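Local coordinates for protein F-112 (Sulfolobus virus-like particle ssv1, PDB 2VQC) that probably binds DNA through a winged-helix fold and is essential for the function of the virus, at residues N12-A17 / Q50-A55; E18-I23 / L36-I41; E29-D34 / N70-F75. One frame throughout, in Å; residues are numbered along the deposited sequence.

Contact 1 (N12-A17 / Q50-A55)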
ATOM      1  N   ASN A  12      -4.432 -11.061   8.472  1.00 23.95           N
ATOM      2  CA  ASN A  12      -3.970  -9.865   9.149  1.00 23.93           C
ATOM      3  C   ASN A  12      -3.606  -8.779   8.134  1.00 23.89           C
ATOM      4  O   ASN A  12      -2.592  -8.883   7.449  1.00 24.06           O
ATOM      5  CB  ASN A  12      -2.773 -10.207  10.040  1.00 23.87           C
ATOM      6  CG  ASN A  12      -2.392  -9.070  10.961  1.00 24.07           C
ATOM      7  OD1 ASN A  12      -2.113  -7.959  10.509  1.00 24.26           O
ATOM      8  ND2 ASN A  12      -2.369  -9.341  12.261  1.00 23.59           N
ATOM      9  N   SER A  13      -4.443  -7.745   8.038  1.00 23.79           N
ATOM     10  CA  SER A  13      -4.242  -6.657   7.069  1.00 23.62           C
ATOM     11  C   SER A  13      -2.881  -5.988   7.208  1.00 23.38           C
ATOM     12  O   SER A  13      -2.274  -5.585   6.208  1.00 23.21           O
ATOM     13  CB  SER A  13      -5.331  -5.594   7.220  1.00 23.63           C
ATOM     14  OG  SER A  13      -6.585  -6.083   6.781  1.00 24.50           O
ATOM     15  N   TYR A  14      -2.409  -5.869   8.447  1.00 23.05           N
ATOM     16  CA  TYR A  14      -1.127  -5.235   8.719  1.00 22.97           C
ATOM     17  C   TYR A  14       0.047  -6.058   8.191  1.00 22.61           C
ATOM     18  O   TYR A  14       0.943  -5.508   7.552  1.00 22.24           O
ATOM     19  CB  TYR A  14      -0.955  -4.962  10.213  1.00 23.00           C
ATOM     20  CG  TYR A  14       0.210  -4.050  10.504  1.00 23.35           C
ATOM     21  CD1 TYR A  14       0.076  -2.666  10.412  1.00 23.47           C
ATOM     22  CD2 TYR A  14       1.455  -4.571  10.858  1.00 23.75           C
ATOM     23  CE1 TYR A  14       1.149  -1.824  10.670  1.00 23.43           C
ATOM     24  CE2 TYR A  14       2.536  -3.736  11.119  1.00 23.42           C
ATOM     25  CZ  TYR A  14       2.375  -2.366  11.025  1.00 23.49           C
ATOM     26  OH  TYR A  14       3.446  -1.540  11.287  1.00 23.67           O
ATOM     27  N   LYS A  15       0.042  -7.363   8.462  1.00 22.44           N
ATOM     28  CA  LYS A  15       1.075  -8.261   7.934  1.00 22.65           C
ATOM     29  C   LYS A  15       1.125  -8.238   6.403  1.00 22.72           C
ATOM     30  O   LYS A  15       2.208  -8.301   5.813  1.00 22.67           O
ATOM     31  CB  LYS A  15       0.854  -9.697   8.408  1.00 22.58           C
ATOM     32  CG  LYS A  15       1.140  -9.929   9.878  1.00 22.60           C
ATOM     33  CD  LYS A  15       0.881 -11.387  10.238  1.00 22.85           C
ATOM     34  CE  LYS A  15       1.108 -11.678  11.713  1.00 22.71           C
ATOM     35  NZ  LYS A  15       0.761 -13.090  12.033  1.00 22.80           N
HETATM   36  N   MSE A  16      -0.044  -8.132   5.772  1.00 22.70           N
HETATM   37  CA  MSE A  16      -0.140  -8.060   4.312  1.00 22.78           C
HETATM   38  C   MSE A  16       0.436  -6.749   3.804  1.00 22.34           C
HETATM   39  O   MSE A  16       1.075  -6.707   2.751  1.00 21.84           O
HETATM   40  CB  MSE A  16      -1.598  -8.136   3.843  1.00 23.33           C
HETATM   41  CG  MSE A  16      -2.440  -9.238   4.450  1.00 25.41           C
HETATM   42 SE   MSE A  16      -2.191 -10.946   3.621  1.00 30.54          SE
HETATM   43  CE  MSE A  16      -0.433 -11.399   4.381  1.00 30.45           C
ATOM     44  N   ALA A  17       0.171  -5.675   4.547  1.00 22.15           N
ATOM     45  CA  ALA A  17       0.645  -4.341   4.187  1.00 21.98           C
ATOM     46  C   ALA A  17       2.161  -4.239   4.282  1.00 21.85           C
ATOM     47  O   ALA A  17       2.780  -3.531   3.487  1.00 21.95           O
ATOM     48  CB  ALA A  17      -0.010  -3.290   5.060  1.00 22.05           C
ATOM     49  N   GLN A  50      -4.777  -1.681   2.001  1.00 23.40           N
ATOM     50  CA  GLN A  50      -4.402  -0.313   1.650  1.00 23.64           C
ATOM     51  C   GLN A  50      -4.484   0.623   2.854  1.00 23.87           C
ATOM     52  O   GLN A  50      -3.632   1.492   3.035  1.00 24.01           O
ATOM     53  CB  GLN A  50      -5.297   0.223   0.533  1.00 23.55           C
ATOM     54  CG  GLN A  50      -5.032   1.676   0.195  1.00 23.72           C
ATOM     55  CD  GLN A  50      -5.685   2.106  -1.093  1.00 24.11           C
ATOM     56  OE1 GLN A  50      -5.209   1.777  -2.180  1.00 26.09           O
ATOM     57  NE2 GLN A  50      -6.779   2.855  -0.984  1.00 23.92           N
ATOM     58  N   ARG A  51      -5.519   0.453   3.669  1.00 23.97           N
ATOM     59  CA  ARG A  51      -5.665   1.251   4.880  1.00 24.20           C
ATOM     60  C   ARG A  51      -4.505   1.009   5.858  1.00 24.09           C
ATOM     61  O   ARG A  51      -3.987   1.955   6.455  1.00 23.69           O
ATOM     62  CB  ARG A  51      -7.010   0.966   5.546  1.00 24.18           C
ATOM     63  CG  ARG A  51      -7.347   1.935   6.643  1.00 24.75           C
ATOM     64  CD  ARG A  51      -8.837   1.968   6.924  1.00 25.14           C
ATOM     65  NE  ARG A  51      -9.341   0.715   7.489  1.00 26.08           N
ATOM     66  CZ  ARG A  51     -10.231  -0.102   6.914  1.00 26.51           C
ATOM     67  NH1 ARG A  51     -10.753   0.160   5.714  1.00 26.62           N
ATOM     68  NH2 ARG A  51     -10.610  -1.204   7.555  1.00 26.25           N
ATOM     69  N   ALA A  52      -4.092  -0.251   6.005  1.00 24.11           N
ATOM     70  CA  ALA A  52      -2.957  -0.592   6.873  1.00 24.11           C
ATOM     71  C   ALA A  52      -1.625  -0.123   6.265  1.00 24.14           C
ATOM     72  O   ALA A  52      -0.717   0.293   6.990  1.00 24.46           O
ATOM     73  CB  ALA A  52      -2.925  -2.087   7.157  1.00 23.95           C
ATOM     74  N   LEU A  53      -1.517  -0.183   4.940  1.00 24.12           N
ATOM     75  CA  LEU A  53      -0.331   0.313   4.232  1.00 24.13           C
ATOM     76  C   LEU A  53      -0.157   1.816   4.442  1.00 24.11           C
ATOM     77  O   LEU A  53       0.958   2.292   4.644  1.00 24.02           O
ATOM     78  CB  LEU A  53      -0.436   0.002   2.734  1.00 24.15           C
ATOM     79  CG  LEU A  53       0.740   0.378   1.825  1.00 24.01           C
ATOM     80  CD1 LEU A  53       2.085  -0.140   2.348  1.00 23.75           C
ATOM     81  CD2 LEU A  53       0.476  -0.154   0.428  1.00 23.85           C
ATOM     82  N   LYS A  54      -1.265   2.552   4.396  1.00 24.06           N
ATOM     83  CA  LYS A  54      -1.260   3.986   4.676  1.00 24.24           C
ATOM     84  C   LYS A  54      -0.738   4.276   6.090  1.00 24.28           C
ATOM     85  O   LYS A  54       0.028   5.226   6.291  1.00 24.19           O
ATOM     86  CB  LYS A  54      -2.671   4.559   4.481  1.00 24.26           C
ATOM     87  CG  LYS A  54      -2.794   6.070   4.620  1.00 24.32           C
ATOM     88  CD  LYS A  54      -4.240   6.510   4.429  1.00 24.69           C
ATOM     89  CE  LYS A  54      -4.469   7.949   4.879  1.00 25.18           C
ATOM     90  NZ  LYS A  54      -3.794   8.940   3.992  1.00 26.11           N
ATOM     91  N   ALA A  55      -1.141   3.454   7.059  1.00 24.41           N
ATOM     92  CA  ALA A  55      -0.672   3.605   8.440  1.00 24.65           C
ATOM     93  C   ALA A  55       0.840   3.372   8.547  1.00 24.81           C
ATOM     94  O   ALA A  55       1.528   4.119   9.240  1.00 24.75           O
ATOM     95  CB  ALA A  55      -1.432   2.673   9.380  1.00 24.59           C
TER
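Ala17 and Ala52 meet methyl to methyl where helix 13-27 packs on helix 43-59. Their CB atoms are 3.8 Å apart. The side-chain packing around them is apolar. Ala17 CB also presses on the backbone of the other helix. It lies 3.5 Å from Leu53 N and is close to Leu53 CA and Ala52 C. Ala52 CB does the same in return: it rests 3.7 Å from Ser13 O and also nears Tyr14 CA. Leu53 adds two contacts to Ala17. Its CB is 4.1 Å from Ala17 CB. Its CG is anti to the backbone N (chi1 -177°). Beyond it, Leu53 CD1 touches Ala17 O at 3.6 Å. The Tyr14 ring adds a looser contact, with CD1 4.5 Å from Ala52 CB in an oblique approach.

With alanines at the crossing, methyl groups meet main chain directly. The axes of the two short segments come within 8.0 Å and are inclined at 66°. These are the first and third helices of the winged-helix fold. In this family the third helix commonly serves for DNA recognition. Here its Ala52 side is packed against helix 13-27, while Gln50 and Lys54 point away from that helix and touch strand 73-77. Leu53 also touches Phe75 of that strand.

The hydrogen bonds here stay within each helix and its cap. Asn12 is the N-cap of helix 13-27. Its OD1 accepts from Lys15 N at 3.0 Å, with an N-H...O angle of 162°, and the donor stands above the carbonyl plane. Asn12 O and Ser13 O accept the next backbone bonds, from Met16 N and Ala17 N. On the other helix, Arg51 NH2 makes a weak hydrogen bond to Asn48 OD1.

Contact 2 (E18-I23 / L36-I41)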
ATOM      1  N   GLU A  18       2.752  -4.941   5.251  1.00 21.61           N
ATOM      2  CA  GLU A  18       4.214  -5.014   5.377  1.00 21.47           C
ATOM      3  C   GLU A  18       4.828  -5.642   4.130  1.00 21.04           C
ATOM      4  O   GLU A  18       5.893  -5.224   3.680  1.00 20.81           O
ATOM      5  CB  GLU A  18       4.634  -5.805   6.628  1.00 21.31           C
ATOM      6  CG  GLU A  18       4.403  -5.061   7.943  1.00 21.98           C
ATOM      7  CD  GLU A  18       4.772  -5.887   9.175  1.00 22.46           C
ATOM      8  OE1 GLU A  18       4.360  -7.066   9.262  1.00 24.72           O
ATOM      9  OE2 GLU A  18       5.464  -5.352  10.070  1.00 24.00           O
ATOM     10  N   ILE A  19       4.151  -6.642   3.570  1.00 20.76           N
ATOM     11  CA  ILE A  19       4.609  -7.265   2.324  1.00 20.53           C
ATOM     12  C   ILE A  19       4.587  -6.220   1.209  1.00 20.25           C
ATOM     13  O   ILE A  19       5.560  -6.076   0.467  1.00 20.17           O
ATOM     14  CB  ILE A  19       3.761  -8.499   1.936  1.00 20.39           C
ATOM     15  CG1 ILE A  19       3.871  -9.580   3.019  1.00 20.19           C
ATOM     16  CG2 ILE A  19       4.207  -9.076   0.588  1.00 20.60           C
ATOM     17  CD1 ILE A  19       2.954 -10.760   2.805  1.00 20.24           C
HETATM   18  N   MSE A  20       3.490  -5.474   1.120  1.00 20.09           N
HETATM   19  CA  MSE A  20       3.356  -4.445   0.094  1.00 20.22           C
HETATM   20  C   MSE A  20       4.375  -3.320   0.276  1.00 20.12           C
HETATM   21  O   MSE A  20       4.841  -2.754  -0.703  1.00 20.07           O
HETATM   22  CB  MSE A  20       1.945  -3.852   0.088  1.00 20.30           C
HETATM   23  CG  MSE A  20       0.820  -4.824  -0.261  1.00 21.10           C
HETATM   24 SE   MSE A  20       1.056  -5.863  -1.918  1.00 21.23          SE
HETATM   25  CE  MSE A  20       2.222  -7.170  -1.184  1.00 24.23           C
ATOM     26  N   TYR A  21       4.719  -3.004   1.521  1.00 20.04           N
ATOM     27  CA  TYR A  21       5.628  -1.893   1.803  1.00 19.96           C
ATOM     28  C   TYR A  21       7.019  -2.144   1.220  1.00 19.99           C
ATOM     29  O   TYR A  21       7.637  -1.230   0.663  1.00 20.04           O
ATOM     30  CB  TYR A  21       5.728  -1.638   3.307  1.00 19.71           C
ATOM     31  CG  TYR A  21       6.444  -0.351   3.657  1.00 19.63           C
ATOM     32  CD1 TYR A  21       5.849   0.882   3.404  1.00 19.54           C
ATOM     33  CD2 TYR A  21       7.706  -0.364   4.245  1.00 19.17           C
ATOM     34  CE1 TYR A  21       6.483   2.067   3.718  1.00 19.08           C
ATOM     35  CE2 TYR A  21       8.353   0.822   4.570  1.00 19.31           C
ATOM     36  CZ  TYR A  21       7.729   2.038   4.302  1.00 19.26           C
ATOM     37  OH  TYR A  21       8.340   3.228   4.610  1.00 19.04           O
ATOM     38  N   LYS A  22       7.513  -3.372   1.334  1.00 19.78           N
ATOM     39  CA  LYS A  22       8.799  -3.691   0.725  1.00 20.14           C
ATOM     40  C   LYS A  22       8.712  -3.879  -0.792  1.00 19.89           C
ATOM     41  O   LYS A  22       9.702  -3.678  -1.493  1.00 19.96           O
ATOM     42  CB  LYS A  22       9.492  -4.865   1.421  1.00 20.11           C
ATOM     43  CG  LYS A  22       8.817  -6.185   1.343  1.00 20.64           C
ATOM     44  CD  LYS A  22       9.656  -7.188   2.116  1.00 21.18           C
ATOM     45  CE  LYS A  22       9.001  -8.543   2.132  1.00 22.40           C
ATOM     46  NZ  LYS A  22       9.817  -9.568   2.854  1.00 22.20           N
ATOM     47  N   ILE A  23       7.532  -4.224  -1.299  1.00 19.92           N
ATOM     48  CA  ILE A  23       7.290  -4.193  -2.744  1.00 20.04           C
ATOM     49  C   ILE A  23       7.295  -2.741  -3.264  1.00 20.17           C
ATOM     50  O   ILE A  23       7.738  -2.477  -4.388  1.00 20.15           O
ATOM     51  CB  ILE A  23       5.983  -4.940  -3.117  1.00 19.92           C
ATOM     52  CG1 ILE A  23       6.178  -6.440  -2.869  1.00 19.86           C
ATOM     53  CG2 ILE A  23       5.591  -4.676  -4.579  1.00 20.01           C
ATOM     54  CD1 ILE A  23       4.992  -7.313  -3.225  1.00 20.10           C
ATOM     55  N   LEU A  36      -4.242  -5.875  -5.432  1.00 17.92           N
ATOM     56  CA  LEU A  36      -5.147  -6.851  -6.038  1.00 18.09           C
ATOM     57  C   LEU A  36      -4.401  -7.888  -6.882  1.00 18.08           C
ATOM     58  O   LEU A  36      -4.735  -9.068  -6.843  1.00 17.78           O
ATOM     59  CB  LEU A  36      -6.206  -6.142  -6.894  1.00 18.11           C
ATOM     60  CG  LEU A  36      -7.301  -5.413  -6.107  1.00 18.66           C
ATOM     61  CD1 LEU A  36      -7.981  -4.346  -6.954  1.00 18.99           C
ATOM     62  CD2 LEU A  36      -8.328  -6.400  -5.584  1.00 18.40           C
ATOM     63  N   ALA A  37      -3.395  -7.442  -7.634  1.00 18.33           N
ATOM     64  CA  ALA A  37      -2.631  -8.326  -8.516  1.00 18.51           C
ATOM     65  C   ALA A  37      -1.688  -9.213  -7.718  1.00 18.86           C
ATOM     66  O   ALA A  37      -1.555 -10.403  -7.994  1.00 18.63           O
ATOM     67  CB  ALA A  37      -1.850  -7.520  -9.554  1.00 18.43           C
ATOM     68  N   GLN A  38      -1.031  -8.629  -6.726  1.00 19.29           N
ATOM     69  CA  GLN A  38      -0.095  -9.378  -5.890  1.00 19.52           C
ATOM     70  C   GLN A  38      -0.770 -10.538  -5.150  1.00 19.41           C
ATOM     71  O   GLN A  38      -0.268 -11.662  -5.166  1.00 19.15           O
ATOM     72  CB  GLN A  38       0.582  -8.438  -4.886  1.00 19.63           C
ATOM     73  CG  GLN A  38       1.549  -9.120  -3.921  1.00 19.81           C
ATOM     74  CD  GLN A  38       2.707  -9.793  -4.609  1.00 20.40           C
ATOM     75  OE1 GLN A  38       3.203  -9.303  -5.620  1.00 21.25           O
ATOM     76  NE2 GLN A  38       3.168 -10.913  -4.048  1.00 21.57           N
ATOM     77  N   PHE A  39      -1.906 -10.258  -4.516  1.00 19.55           N
ATOM     78  CA  PHE A  39      -2.553 -11.222  -3.623  1.00 19.76           C
ATOM     79  C   PHE A  39      -3.705 -12.025  -4.242  1.00 20.02           C
ATOM     80  O   PHE A  39      -4.039 -13.106  -3.739  1.00 19.78           O
ATOM     81  CB  PHE A  39      -3.037 -10.506  -2.359  1.00 19.63           C
ATOM     82  CG  PHE A  39      -1.921  -9.983  -1.484  1.00 19.30           C
ATOM     83  CD1 PHE A  39      -0.880 -10.813  -1.081  1.00 18.99           C
ATOM     84  CD2 PHE A  39      -1.925  -8.662  -1.041  1.00 19.47           C
ATOM     85  CE1 PHE A  39       0.141 -10.336  -0.258  1.00 19.32           C
ATOM     86  CE2 PHE A  39      -0.908  -8.181  -0.216  1.00 19.22           C
ATOM     87  CZ  PHE A  39       0.124  -9.021   0.171  1.00 19.13           C
ATOM     88  N   GLU A  40      -4.287 -11.512  -5.329  1.00 20.48           N
ATOM     89  CA  GLU A  40      -5.435 -12.136  -6.013  1.00 20.91           C
ATOM     90  C   GLU A  40      -6.650 -12.276  -5.082  1.00 20.96           C
ATOM     91  O   GLU A  40      -7.228 -13.360  -4.918  1.00 20.57           O
ATOM     92  CB  GLU A  40      -5.057 -13.477  -6.647  1.00 20.94           C
ATOM     93  CG  GLU A  40      -4.013 -13.339  -7.734  1.00 22.32           C
ATOM     94  CD  GLU A  40      -3.745 -14.634  -8.481  1.00 22.66           C
ATOM     95  OE1 GLU A  40      -4.550 -15.586  -8.367  1.00 25.48           O
ATOM     96  OE2 GLU A  40      -2.724 -14.692  -9.202  1.00 26.10           O
ATOM     97  N   ILE A  41      -7.033 -11.132  -4.520  1.00 20.90           N
ATOM     98  CA  ILE A  41      -8.080 -11.024  -3.520  1.00 21.05           C
ATOM     99  C   ILE A  41      -9.171 -10.069  -4.006  1.00 20.92           C
ATOM    100  O   ILE A  41      -9.065  -9.488  -5.089  1.00 20.93           O
ATOM    101  CB  ILE A  41      -7.501 -10.500  -2.177  1.00 21.07           C
ATOM    102  CG1 ILE A  41      -6.679  -9.219  -2.407  1.00 21.06           C
ATOM    103  CG2 ILE A  41      -6.656 -11.581  -1.519  1.00 21.26           C
ATOM    104  CD1 ILE A  41      -6.328  -8.472  -1.146  1.00 21.38           C
TER
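Met20 and Phe39 reach toward each other, tip to tip, between helix 13-27 and helix 32-39. Met20 is present as selenomethionine. Its SE lies 4.3 Å from the centroid of the Phe39 ring, 45° off the ring normal, which makes an oblique Met-aromatic contact. The nearest ring atom to SE is Phe39 CE2, at 3.5 Å. The Met20 chain is bent at chi2 (-52°), and this turn places SE beside the ring. Ile19 closes on the ring from its edge, with CB 4.1 Å from Phe39 CZ. Gln38 CG sits over the ring centre, 4.0 Å above the plane, and Met20 SE is 3.9 Å from that same CG. This is the tight part of the contact. Met20 is buried and also touches Leu30.

The other side is thinner, with fewer atoms meeting, and lies at the solvent-exposed Gln38. Ile23 CD1 meets the amide end of Gln38, 3.6 Å from OE1 and equally near CD. A bend at chi2 (61°) brings Gln38 CD there. An apolar methyl thus lies against a polar group.

After Phe39, Glu40 is the first residue to leave helical backbone angles, with positive phi. Helix 43-59 follows after a short turn. The pair 32-39 and 43-59, backed by helix 13-27, is the tri-helical core of a helix-turn-helix domain.

Contact 3 (E29-D34 / N70-F75)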
ATOM      1  N   GLU A  29       6.376   2.769  -6.660  1.00 19.44           N
ATOM      2  CA  GLU A  29       5.021   3.312  -6.676  1.00 19.50           C
ATOM      3  C   GLU A  29       4.002   2.172  -6.556  1.00 19.39           C
ATOM      4  O   GLU A  29       4.209   1.095  -7.119  1.00 19.67           O
ATOM      5  CB  GLU A  29       4.811   4.103  -7.974  1.00 19.46           C
ATOM      6  CG  GLU A  29       3.849   5.288  -7.854  1.00 20.03           C
ATOM      7  CD  GLU A  29       4.118   6.406  -8.869  1.00 20.24           C
ATOM      8  OE1 GLU A  29       5.082   6.307  -9.659  1.00 21.08           O
ATOM      9  OE2 GLU A  29       3.360   7.402  -8.869  1.00 21.69           O
ATOM     10  N   LEU A  30       2.919   2.405  -5.809  1.00 19.14           N
ATOM     11  CA  LEU A  30       1.856   1.403  -5.628  1.00 18.85           C
ATOM     12  C   LEU A  30       0.468   2.032  -5.643  1.00 18.51           C
ATOM     13  O   LEU A  30       0.272   3.132  -5.128  1.00 18.33           O
ATOM     14  CB  LEU A  30       2.008   0.640  -4.303  1.00 18.96           C
ATOM     15  CG  LEU A  30       3.106  -0.411  -4.128  1.00 19.23           C
ATOM     16  CD1 LEU A  30       2.991  -0.997  -2.735  1.00 19.59           C
ATOM     17  CD2 LEU A  30       3.037  -1.510  -5.163  1.00 18.98           C
ATOM     18  N   THR A  31      -0.482   1.307  -6.235  1.00 18.19           N
ATOM     19  CA  THR A  31      -1.907   1.629  -6.173  1.00 18.11           C
ATOM     20  C   THR A  31      -2.690   0.381  -5.750  1.00 17.88           C
ATOM     21  O   THR A  31      -2.125  -0.708  -5.630  1.00 17.36           O
ATOM     22  CB  THR A  31      -2.441   2.123  -7.529  1.00 18.02           C
ATOM     23  OG1 THR A  31      -2.375   1.065  -8.498  1.00 17.94           O
ATOM     24  CG2 THR A  31      -1.635   3.322  -8.017  1.00 18.27           C
ATOM     25  N   LEU A  32      -3.992   0.538  -5.531  1.00 17.92           N
ATOM     26  CA  LEU A  32      -4.826  -0.584  -5.101  1.00 18.03           C
ATOM     27  C   LEU A  32      -4.715  -1.764  -6.072  1.00 18.04           C
ATOM     28  O   LEU A  32      -4.694  -2.917  -5.639  1.00 18.15           O
ATOM     29  CB  LEU A  32      -6.292  -0.156  -4.929  1.00 17.96           C
ATOM     30  CG  LEU A  32      -7.178  -1.186  -4.209  1.00 17.98           C
ATOM     31  CD1 LEU A  32      -6.904  -1.197  -2.711  1.00 18.02           C
ATOM     32  CD2 LEU A  32      -8.644  -0.921  -4.476  1.00 18.30           C
ATOM     33  N   GLU A  33      -4.619  -1.475  -7.372  1.00 17.92           N
ATOM     34  CA  GLU A  33      -4.478  -2.526  -8.394  1.00 18.00           C
ATOM     35  C   GLU A  33      -3.272  -3.430  -8.173  1.00 17.86           C
ATOM     36  O   GLU A  33      -3.330  -4.624  -8.489  1.00 17.75           O
ATOM     37  CB  GLU A  33      -4.393  -1.929  -9.806  1.00 18.05           C
ATOM     38  CG  GLU A  33      -5.682  -1.259 -10.294  1.00 18.20           C
ATOM     39  CD  GLU A  33      -5.774   0.214  -9.927  1.00 17.79           C
ATOM     40  OE1 GLU A  33      -5.111   0.650  -8.964  1.00 18.72           O
ATOM     41  OE2 GLU A  33      -6.521   0.937 -10.606  1.00 17.76           O
ATOM     42  N   ASP A  34      -2.182  -2.864  -7.654  1.00 17.93           N
ATOM     43  CA  ASP A  34      -0.976  -3.644  -7.331  1.00 18.01           C
ATOM     44  C   ASP A  34      -1.205  -4.623  -6.171  1.00 17.93           C
ATOM     45  O   ASP A  34      -0.646  -5.720  -6.155  1.00 18.05           O
ATOM     46  CB  ASP A  34       0.195  -2.714  -6.994  1.00 18.03           C
ATOM     47  CG  ASP A  34       0.645  -1.885  -8.185  1.00 18.59           C
ATOM     48  OD1 ASP A  34       0.958  -2.482  -9.235  1.00 19.35           O
ATOM     49  OD2 ASP A  34       0.694  -0.640  -8.074  1.00 18.99           O
ATOM     50  N   ASN A  70      -7.580  13.005  -6.517  1.00 32.18           N
ATOM     51  CA  ASN A  70      -8.970  12.753  -6.909  1.00 32.30           C
ATOM     52  C   ASN A  70      -9.120  11.527  -7.816  1.00 32.45           C
ATOM     53  O   ASN A  70     -10.166  10.872  -7.805  1.00 32.49           O
ATOM     54  CB  ASN A  70      -9.567  13.995  -7.588  1.00 32.29           C
ATOM     55  CG  ASN A  70     -11.093  13.960  -7.666  1.00 32.31           C
ATOM     56  OD1 ASN A  70     -11.707  14.833  -8.283  1.00 32.41           O
ATOM     57  ND2 ASN A  70     -11.708  12.963  -7.039  1.00 32.57           N
ATOM     58  N   ARG A  71      -8.080  11.222  -8.593  1.00 32.58           N
ATOM     59  CA  ARG A  71      -8.068  10.003  -9.403  1.00 32.67           C
ATOM     60  C   ARG A  71      -7.989   8.759  -8.512  1.00 32.77           C
ATOM     61  O   ARG A  71      -8.853   7.888  -8.597  1.00 32.76           O
ATOM     62  CB  ARG A  71      -6.948  10.018 -10.461  1.00 32.65           C
ATOM     63  CG  ARG A  71      -5.529  10.280  -9.953  1.00 32.66           C
ATOM     64  CD  ARG A  71      -4.493  10.089 -11.050  1.00 32.70           C
ATOM     65  NE  ARG A  71      -4.392   8.692 -11.474  1.00 32.76           N
ATOM     66  CZ  ARG A  71      -3.480   8.217 -12.323  1.00 32.80           C
ATOM     67  NH1 ARG A  71      -2.560   9.015 -12.858  1.00 32.86           N
ATOM     68  NH2 ARG A  71      -3.485   6.927 -12.638  1.00 32.84           N
ATOM     69  N   LYS A  72      -6.987   8.703  -7.636  1.00 32.91           N
ATOM     70  CA  LYS A  72      -6.762   7.533  -6.783  1.00 33.04           C
ATOM     71  C   LYS A  72      -5.589   7.726  -5.818  1.00 33.15           C
ATOM     72  O   LYS A  72      -4.666   8.499  -6.086  1.00 32.94           O
ATOM     73  CB  LYS A  72      -6.504   6.281  -7.634  1.00 33.03           C
ATOM     74  CG  LYS A  72      -5.239   6.349  -8.475  1.00 32.99           C
ATOM     75  CD  LYS A  72      -5.360   5.543  -9.757  1.00 32.95           C
ATOM     76  CE  LYS A  72      -5.707   4.088  -9.504  1.00 32.73           C
ATOM     77  NZ  LYS A  72      -5.658   3.329 -10.776  1.00 32.78           N
ATOM     78  N   THR A  73      -5.640   7.001  -4.701  1.00 33.42           N
ATOM     79  CA  THR A  73      -4.538   6.949  -3.742  1.00 33.68           C
ATOM     80  C   THR A  73      -3.340   6.229  -4.355  1.00 33.82           C
ATOM     81  O   THR A  73      -3.472   5.122  -4.891  1.00 33.71           O
ATOM     82  CB  THR A  73      -4.948   6.207  -2.448  1.00 33.66           C
ATOM     83  OG1 THR A  73      -6.107   6.831  -1.877  1.00 33.95           O
ATOM     84  CG2 THR A  73      -3.809   6.212  -1.428  1.00 33.56           C
ATOM     85  N   THR A  74      -2.176   6.866  -4.274  1.00 34.23           N
ATOM     86  CA  THR A  74      -0.945   6.310  -4.821  1.00 34.56           C
ATOM     87  C   THR A  74       0.175   6.458  -3.801  1.00 34.90           C
ATOM     88  O   THR A  74       0.440   7.555  -3.318  1.00 35.30           O
ATOM     89  CB  THR A  74      -0.534   7.028  -6.128  1.00 34.58           C
ATOM     90  OG1 THR A  74      -1.653   7.092  -7.024  1.00 34.51           O
ATOM     91  CG2 THR A  74       0.625   6.301  -6.809  1.00 34.52           C
ATOM     92  N   PHE A  75       0.826   5.348  -3.477  1.00 35.34           N
ATOM     93  CA  PHE A  75       1.965   5.350  -2.573  1.00 35.36           C
ATOM     94  C   PHE A  75       3.229   5.523  -3.397  1.00 35.91           C
ATOM     95  O   PHE A  75       3.401   4.865  -4.421  1.00 35.77           O
ATOM     96  CB  PHE A  75       2.008   4.045  -1.778  1.00 35.41           C
ATOM     97  CG  PHE A  75       0.763   3.794  -0.983  1.00 35.33           C
ATOM     98  CD1 PHE A  75       0.646   4.270   0.311  1.00 35.19           C
ATOM     99  CD2 PHE A  75      -0.313   3.115  -1.547  1.00 35.58           C
ATOM    100  CE1 PHE A  75      -0.518   4.055   1.046  1.00 35.34           C
ATOM    101  CE2 PHE A  75      -1.479   2.898  -0.820  1.00 35.54           C
ATOM    102  CZ  PHE A  75      -1.580   3.370   0.480  1.00 35.35           C
TER
HETATM  103  O   HOH W   1      -5.060   3.075  -4.802  1.00 33.00           O
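The small antiparallel sheet of the winged helix joins its first strand to its last through Leu30 and Phe75. They form a hydrogen-bonded pair. Leu30 N gives to Phe75 O at 2.9 Å, and Phe75 N gives to Leu30 O at 2.8 Å. Their side chains share the face turned to the helices, where both touch Leu24. On the other side, the side chains of Glu29 and Thr74 cross at an angle, with Glu29 CG 3.5 Å from Thr74 CG2. Thr31 CG2 lies alongside Thr74.

Thr31 is the N-cap of helix 32-39. Its N gives to Asp34 OD2 at 2.9 Å, on the anti lone pair. Its OG1 gives to Glu33 OE1 at 2.8 Å, from above the carboxylate plane. Lys72 NZ meets the other oxygen, Glu33 OE2, on the syn side, tilted out of the carboxylate plane, and forms a salt bridge with it. The two chains come tip to tip, and that of Lys72 is bent at chi3 (-57°), which places CE. A water links Leu32 N to Thr73 O.

Lys72 lies between strands 64-68 and 73-77. This beta hairpin is the wing of a winged-helix domain.

Contacts 1 and 2 both use helix 13-27. Contact 1 sets it on helix 43-59, and contact 2 sets it on helix 32-39. Contact 3 ties the start of helix 32-39 and strand 29-30 to strand 73-77. Contacts 1 and 3 are partly buried and lie on opposite sides of the chain's centre, while contact 2 is a surface contact, although Met20 itself is buried. The chemistry follows the elements joined. Helix packs on helix through small methyls in contact 1 and a Met-aromatic contact in contact 2. Contact 3, a strand pair beside a helix start, relies on backbone hydrogen bonds, a salt bridge and a water. Leu53 packs on Met20 and Phe75, and so connects all three.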